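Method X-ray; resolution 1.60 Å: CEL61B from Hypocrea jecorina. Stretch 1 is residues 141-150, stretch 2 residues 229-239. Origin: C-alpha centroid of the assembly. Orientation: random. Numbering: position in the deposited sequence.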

ATOM      1  N   GLY A 141      -4.189  -6.749  11.822  1.00 19.43           N
ATOM      2  CA  GLY A 141      -3.175  -6.522  12.852  1.00 19.54           C
ATOM      3  C   GLY A 141      -2.640  -7.819  13.430  1.00 19.60           C
ATOM      4  O   GLY A 141      -2.134  -8.664  12.685  1.00 19.78           O
ATOM      5  N   ILE A 142      -2.756  -7.956  14.754  1.00 20.20           N
ATOM      6  CA  ILE A 142      -2.288  -9.163  15.486  1.00 19.42           C
ATOM      7  C   ILE A 142      -3.503  -9.992  15.926  1.00 19.46           C
ATOM      8  O   ILE A 142      -4.524  -9.429  16.318  1.00 20.47           O
ATOM      9  CB  ILE A 142      -1.416  -8.762  16.705  1.00 19.84           C
ATOM     10  CG1 ILE A 142      -0.664  -9.981  17.279  1.00 18.95           C
ATOM     11  CG2 ILE A 142      -2.237  -8.058  17.796  1.00 21.05           C
ATOM     12  CD1 ILE A 142       0.353  -9.632  18.343  1.00 18.84           C
ATOM     13  N   ASN A 143      -3.392 -11.316  15.809  1.00 20.09           N
ATOM     14  CA  ASN A 143      -4.367 -12.236  16.370  1.00 20.31           C
ATOM     15  C   ASN A 143      -4.019 -12.359  17.857  1.00 20.17           C
ATOM     16  O   ASN A 143      -2.924 -12.799  18.187  1.00 19.91           O
ATOM     17  CB  ASN A 143      -4.276 -13.573  15.623  1.00 19.90           C
ATOM     18  CG  ASN A 143      -5.213 -14.627  16.182  1.00 20.48           C
ATOM     19  OD1 ASN A 143      -5.361 -14.748  17.390  1.00 21.37           O
ATOM     20  ND2 ASN A 143      -5.856 -15.389  15.297  1.00 19.95           N
ATOM     21  N   TYR A 144      -4.898 -11.890  18.744  1.00 20.58           N
ATOM     22  CA  TYR A 144      -4.559 -11.816  20.175  1.00 21.82           C
ATOM     23  C   TYR A 144      -4.319 -13.220  20.772  1.00 20.97           C
ATOM     24  O   TYR A 144      -3.466 -13.406  21.664  1.00 21.95           O
ATOM     25  CB  TYR A 144      -5.651 -11.084  20.953  1.00 22.46           C
ATOM     26  CG  TYR A 144      -5.853  -9.631  20.559  1.00 24.16           C
ATOM     27  CD1 TYR A 144      -4.779  -8.740  20.534  1.00 24.78           C
ATOM     28  CD2 TYR A 144      -7.116  -9.150  20.225  1.00 27.02           C
ATOM     29  CE1 TYR A 144      -4.962  -7.404  20.178  1.00 25.50           C
ATOM     30  CE2 TYR A 144      -7.307  -7.811  19.860  1.00 26.80           C
ATOM     31  CZ  TYR A 144      -6.222  -6.952  19.843  1.00 27.18           C
ATOM     32  OH  TYR A 144      -6.402  -5.625  19.490  1.00 26.84           O
ATOM     33  N   ASN A 145      -5.032 -14.203  20.247  1.00 20.72           N
ATOM     34  CA  ASN A 145      -4.926 -15.570  20.812  1.00 19.68           C
ATOM     35  C   ASN A 145      -3.663 -16.311  20.367  1.00 19.87           C
ATOM     36  O   ASN A 145      -3.135 -17.141  21.122  1.00 19.93           O
ATOM     37  CB  ASN A 145      -6.191 -16.381  20.522  1.00 18.97           C
ATOM     38  CG  ASN A 145      -6.160 -17.756  21.164  1.00 18.73           C
ATOM     39  OD1 ASN A 145      -5.816 -18.734  20.509  1.00 16.91           O
ATOM     40  ND2 ASN A 145      -6.476 -17.815  22.467  1.00 19.17           N
ATOM     41  N   THR A 146      -3.145 -16.015  19.166  1.00 18.58           N
ATOM     42  CA  THR A 146      -1.923 -16.660  18.696  1.00 19.01           C
ATOM     43  C   THR A 146      -0.679 -15.759  18.841  1.00 19.40           C
ATOM     44  O   THR A 146       0.452 -16.265  18.816  1.00 20.14           O
ATOM     45  CB  THR A 146      -2.012 -17.136  17.227  1.00 19.29           C
ATOM     46  OG1 THR A 146      -2.201 -15.985  16.375  1.00 18.89           O
ATOM     47  CG2 THR A 146      -3.157 -18.142  17.014  1.00 18.53           C
ATOM     48  N   GLN A 147      -0.909 -14.447  18.994  1.00 19.97           N
ATOM     49  CA  GLN A 147       0.147 -13.403  18.969  1.00 20.71           C
ATOM     50  C   GLN A 147       0.888 -13.299  17.618  1.00 20.69           C
ATOM     51  O   GLN A 147       2.016 -12.773  17.548  1.00 21.60           O
ATOM     52  CB  GLN A 147       1.124 -13.538  20.160  1.00 20.93           C
ATOM     53  CG  GLN A 147       0.461 -13.370  21.529  1.00 22.12           C
ATOM     54  CD  GLN A 147       0.033 -11.946  21.850  1.00 21.78           C
ATOM     55  OE1 GLN A 147       0.865 -11.044  21.956  1.00 22.79           O
ATOM     56  NE2 GLN A 147      -1.272 -11.744  22.057  1.00 21.13           N
ATOM     57  N   VAL A 148       0.230 -13.765  16.559  1.00 20.11           N
ATOM     58  CA  VAL A 148       0.792 -13.753  15.203  1.00 19.38           C
ATOM     59  C   VAL A 148       0.244 -12.579  14.394  1.00 19.40           C
ATOM     60  O   VAL A 148      -0.968 -12.377  14.312  1.00 19.74           O
ATOM     61  CB  VAL A 148       0.527 -15.074  14.438  1.00 19.65           C
ATOM     62  CG1 VAL A 148       1.089 -15.016  13.031  1.00 20.76           C
ATOM     63  CG2 VAL A 148       1.211 -16.227  15.153  1.00 19.98           C
ATOM     64  N   TRP A 149       1.172 -11.822  13.810  1.00 19.10           N
ATOM     65  CA  TRP A 149       0.827 -10.629  13.001  1.00 19.43           C
ATOM     66  C   TRP A 149       0.456 -10.939  11.554  1.00 19.38           C
ATOM     67  O   TRP A 149       0.887 -11.939  10.961  1.00 19.37           O
ATOM     68  CB  TRP A 149       2.018  -9.671  12.990  1.00 18.88           C
ATOM     69  CG  TRP A 149       2.249  -8.972  14.260  1.00 18.93           C
ATOM     70  CD1 TRP A 149       3.124  -9.340  15.266  1.00 18.07           C
ATOM     71  CD2 TRP A 149       1.626  -7.763  14.695  1.00 17.95           C
ATOM     72  NE1 TRP A 149       3.064  -8.427  16.295  1.00 17.74           N
ATOM     73  CE2 TRP A 149       2.154  -7.448  15.974  1.00 18.70           C
ATOM     74  CE3 TRP A 149       0.649  -6.919  14.135  1.00 18.42           C
ATOM     75  CZ2 TRP A 149       1.735  -6.330  16.707  1.00 16.44           C
ATOM     76  CZ3 TRP A 149       0.249  -5.790  14.860  1.00 17.84           C
ATOM     77  CH2 TRP A 149       0.804  -5.491  16.114  1.00 19.48           C
ATOM     78  N   ALA A 150      -0.327 -10.031  10.966  1.00 19.93           N
ATOM     79  CA  ALA A 150      -0.645 -10.101   9.538  1.00 19.77           C
ATOM     80  C   ALA A 150       0.599 -10.306   8.664  1.00 19.25           C
ATOM     81  O   ALA A 150       0.548 -11.054   7.691  1.00 19.70           O
ATOM     82  CB  ALA A 150      -1.411  -8.834   9.103  1.00 20.35           C
ATOM     83  N   LEU A 229       4.047   3.707  17.693  1.00 19.62           N
ATOM     84  CA  LEU A 229       5.062   3.662  18.761  1.00 20.49           C
ATOM     85  C   LEU A 229       4.556   2.747  19.894  1.00 19.80           C
ATOM     86  O   LEU A 229       3.678   3.138  20.661  1.00 19.64           O
ATOM     87  CB  LEU A 229       5.312   5.059  19.292  1.00 20.08           C
ATOM     88  CG  LEU A 229       6.362   5.250  20.410  1.00 22.21           C
ATOM     89  CD1 LEU A 229       7.764   4.957  19.888  1.00 22.78           C
ATOM     90  CD2 LEU A 229       6.263   6.638  21.009  1.00 22.12           C
ATOM     91  N   PHE A 230       5.106   1.540  19.937  1.00 20.57           N
ATOM     92  CA  PHE A 230       4.633   0.495  20.864  1.00 20.60           C
ATOM     93  C   PHE A 230       5.654  -0.617  20.958  1.00 21.42           C
ATOM     94  O   PHE A 230       6.524  -0.763  20.103  1.00 21.30           O
ATOM     95  CB  PHE A 230       3.252  -0.052  20.420  1.00 20.44           C
ATOM     96  CG  PHE A 230       3.325  -1.040  19.287  1.00 20.39           C
ATOM     97  CD1 PHE A 230       3.213  -2.411  19.520  1.00 19.16           C
ATOM     98  CD2 PHE A 230       3.513  -0.604  17.971  1.00 18.55           C
ATOM     99  CE1 PHE A 230       3.315  -3.335  18.491  1.00 18.44           C
ATOM    100  CE2 PHE A 230       3.589  -1.510  16.925  1.00 18.75           C
ATOM    101  CZ  PHE A 230       3.482  -2.888  17.166  1.00 20.14           C
ATOM    102  N   ASN A 231       5.531  -1.447  22.001  1.00 22.45           N
ATOM    103  CA  ASN A 231       6.475  -2.524  22.208  1.00 23.17           C
ATOM    104  C   ASN A 231       5.964  -3.831  21.591  1.00 23.15           C
ATOM    105  O   ASN A 231       4.975  -4.383  22.067  1.00 24.56           O
ATOM    106  CB  ASN A 231       6.731  -2.697  23.723  1.00 23.09           C
ATOM    107  CG  ASN A 231       7.813  -3.708  24.026  1.00 24.70           C
ATOM    108  OD1 ASN A 231       8.473  -4.240  23.129  1.00 25.83           O
ATOM    109  ND2 ASN A 231       7.990  -3.999  25.323  1.00 27.05           N
ATOM    110  N   PRO A 232       6.620  -4.335  20.527  1.00 23.82           N
ATOM    111  CA  PRO A 232       6.182  -5.597  19.919  1.00 24.38           C
ATOM    112  C   PRO A 232       6.687  -6.866  20.630  1.00 25.16           C
ATOM    113  O   PRO A 232       6.309  -7.972  20.256  1.00 25.72           O
ATOM    114  CB  PRO A 232       6.774  -5.526  18.514  1.00 24.35           C
ATOM    115  CG  PRO A 232       8.073  -4.751  18.732  1.00 24.11           C
ATOM    116  CD  PRO A 232       7.780  -3.753  19.819  1.00 23.58           C
ATOM    117  N   TYR A 233       7.531  -6.701  21.639  1.00 26.25           N
ATOM    118  CA  TYR A 233       8.230  -7.837  22.247  1.00 26.82           C
ATOM    119  C   TYR A 233       7.673  -8.162  23.626  1.00 27.63           C
ATOM    120  O   TYR A 233       8.415  -8.504  24.554  1.00 28.32           O
ATOM    121  CB  TYR A 233       9.733  -7.552  22.305  1.00 27.21           C
ATOM    122  CG  TYR A 233      10.340  -7.343  20.937  1.00 26.95           C
ATOM    123  CD1 TYR A 233      10.192  -8.304  19.942  1.00 27.47           C
ATOM    124  CD2 TYR A 233      11.058  -6.190  20.637  1.00 28.04           C
ATOM    125  CE1 TYR A 233      10.734  -8.126  18.670  1.00 28.14           C
ATOM    126  CE2 TYR A 233      11.619  -5.998  19.361  1.00 27.40           C
ATOM    127  CZ  TYR A 233      11.447  -6.979  18.387  1.00 28.13           C
ATOM    128  OH  TYR A 233      11.985  -6.849  17.122  1.00 27.25           O
ATOM    129  N   THR A 234       6.364  -8.017  23.750  1.00 27.69           N
ATOM    130  CA  THR A 234       5.640  -8.381  24.962  1.00 27.36           C
ATOM    131  C   THR A 234       4.254  -8.858  24.528  1.00 26.82           C
ATOM    132  O   THR A 234       3.813  -8.548  23.417  1.00 26.13           O
ATOM    133  CB  THR A 234       5.552  -7.200  25.946  1.00 27.95           C
ATOM    134  OG1 THR A 234       4.966  -7.647  27.180  1.00 30.57           O
ATOM    135  CG2 THR A 234       4.719  -6.040  25.358  1.00 28.45           C
ATOM    136  N   THR A 235       3.574  -9.630  25.379  1.00 25.82           N
ATOM    137  CA  THR A 235       2.217 -10.085  25.080  1.00 25.45           C
ATOM    138  C   THR A 235       1.280  -8.885  24.877  1.00 25.40           C
ATOM    139  O   THR A 235       1.230  -7.977  25.704  1.00 26.04           O
ATOM    140  CB  THR A 235       1.697 -11.053  26.198  1.00 25.66           C
ATOM    141  OG1 THR A 235       2.603 -12.155  26.309  1.00 27.18           O
ATOM    142  CG2 THR A 235       0.327 -11.586  25.866  1.00 25.69           C
ATOM    143  N   ILE A 236       0.562  -8.870  23.753  1.00 24.98           N
ATOM    144  CA  ILE A 236      -0.342  -7.764  23.425  1.00 24.35           C
ATOM    145  C   ILE A 236      -1.790  -8.227  23.483  1.00 25.15           C
ATOM    146  O   ILE A 236      -2.161  -9.205  22.822  1.00 24.99           O
ATOM    147  CB  ILE A 236       0.013  -7.161  22.024  1.00 24.62           C
ATOM    148  CG1 ILE A 236       1.387  -6.476  22.110  1.00 23.28           C
ATOM    149  CG2 ILE A 236      -1.071  -6.196  21.525  1.00 23.70           C
ATOM    150  CD1 ILE A 236       2.056  -6.246  20.772  1.00 25.17           C
ATOM    151  N   THR A 237      -2.597  -7.529  24.278  1.00 25.47           N
ATOM    152  CA  THR A 237      -4.010  -7.877  24.430  1.00 26.32           C
ATOM    153  C   THR A 237      -4.940  -6.905  23.724  1.00 26.56           C
ATOM    154  O   THR A 237      -6.116  -7.212  23.490  1.00 26.95           O
ATOM    155  CB  THR A 237      -4.410  -7.987  25.918  1.00 26.97           C
ATOM    156  OG1 THR A 237      -4.082  -6.767  26.594  1.00 29.14           O
ATOM    157  CG2 THR A 237      -3.654  -9.132  26.565  1.00 26.69           C
ATOM    158  N   SER A 238      -4.397  -5.737  23.375  1.00 26.57           N
ATOM    159  CA  SER A 238      -5.137  -4.701  22.676  1.00 26.38           C
ATOM    160  C   SER A 238      -4.176  -3.925  21.763  1.00 25.51           C
ATOM    161  O   SER A 238      -3.127  -3.480  22.210  1.00 25.05           O
ATOM    162  CB  SER A 238      -5.758  -3.758  23.702  1.00 26.43           C
ATOM    163  OG  SER A 238      -6.598  -2.819  23.089  1.00 31.22           O
ATOM    164  N   TYR A 239      -4.541  -3.791  20.488  1.00 25.02           N
ATOM    165  CA  TYR A 239      -3.716  -3.041  19.524  1.00 24.39           C
ATOM    166  C   TYR A 239      -4.593  -2.140  18.649  1.00 24.57           C
ATOM    167  O   TYR A 239      -5.588  -2.595  18.086  1.00 25.32           O
ATOM    168  CB  TYR A 239      -2.901  -4.001  18.653  1.00 23.51           C
ATOM    169  CG  TYR A 239      -2.036  -3.315  17.604  1.00 22.46           C
ATOM    170  CD1 TYR A 239      -0.888  -2.601  17.982  1.00 21.74           C
ATOM    171  CD2 TYR A 239      -2.374  -3.370  16.248  1.00 22.60           C
ATOM    172  CE1 TYR A 239      -0.090  -1.957  17.024  1.00 21.98           C
ATOM    173  CE2 TYR A 239      -1.596  -2.729  15.287  1.00 21.13           C
ATOM    174  CZ  TYR A 239      -0.453  -2.033  15.684  1.00 22.32           C
ATOM    175  OH  TYR A 239       0.325  -1.395  14.744  1.00 18.95           O
TER
HETATM  176  O   HOH W   1      -6.798  -4.371  16.537  1.00 36.49           O
HETATM  177  O   HOH W   2       3.134  -9.976  21.039  1.00 25.52           O
HETATM  178  O   HOH W   3       4.271  -8.914  18.858  1.00 22.54           O

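Stretch 1 folds back on itself as a tight turn, and stretch 2 runs past it without regular helix or strand. At the open end, Gly-141 O accepts a hydrogen bond from Ala-150 N at 2.8 Å. Gly-141 has no side chain; an ideal CB would point toward stretch 2 and lie 3.5 Å from Tyr-239 CD2, a close contact but not an evident clash.

Ile-142 points toward stretch 2. Its CG2 lies 4.2 Å from Tyr-239 CB and 4.3 Å from Ile-236 CG2. Both contacts are apolar.

Asn-143 points away and serves the turn instead. Its N bonds to Val-148 O at 3.0 Å, and its O accepts from Gln-147 N at 2.7 Å. Its side-chain OD1 accepts from Thr-146 N at 3.1 Å, and weakly from Asn-145 N at 2.9 Å.

Tyr-144 leaves its backbone sideways, but the end of its side chain comes nearer to stretch 2. Its OH accepts a hydrogen bond from Tyr-239 N at 2.8 Å. This nitrogen lies at the ring edge, near the ring plane. Thr-237 O sits over one face of the ring, 3.5 Å from Tyr-144 CE1. Water 1 links the same hydroxyl to the Tyr-239 carbonyl: it lies 3.2 Å from Tyr-144 OH and donates to Tyr-239 O at 2.6 Å.

Asn-145 and Thr-146 make no contact with stretch 2. Thr-146 OG1 accepts from Val-148 N at 3.3 Å, a further bond within the turn.

Gln-147 makes the most regular polar contact. Its amide pairs with both backbone polar groups of Ile-236. Ile-236 N donates to Gln-147 OE1 at 2.8 Å, and Gln-147 NE2 donates to Ile-236 O at 2.8 Å. Both N-H...acceptor angles are 178°, so the side-chain amide meets the backbone almost as another peptide would. NE2 also donates to Tyr-144 O at 2.8 Å, which ties the amide to its own turn. Water 2 donates to Gln-147 OE1 at 2.7 Å and to Thr-234 O at 2.9 Å.

Val-148 is out of reach. Trp-149, by contrast, is buried and points toward stretch 2. The edge of its six-membered ring meets the face of Tyr-239, with the planes at 90° and Trp-149 CZ3 3.6 Å from Tyr-239 CE2. Trp-149 CZ2 touches Phe-230 CE1 at 3.8 Å and Ile-236 CD1 at 4.1 Å. The Phe-230 ring is oblique to the indole, at 50°. Water 3 accepts from Trp-149 NE1 at 2.9 Å and donates to Pro-232 O at 2.6 Å. The indole thus combines apolar packing with a water-mediated polar link.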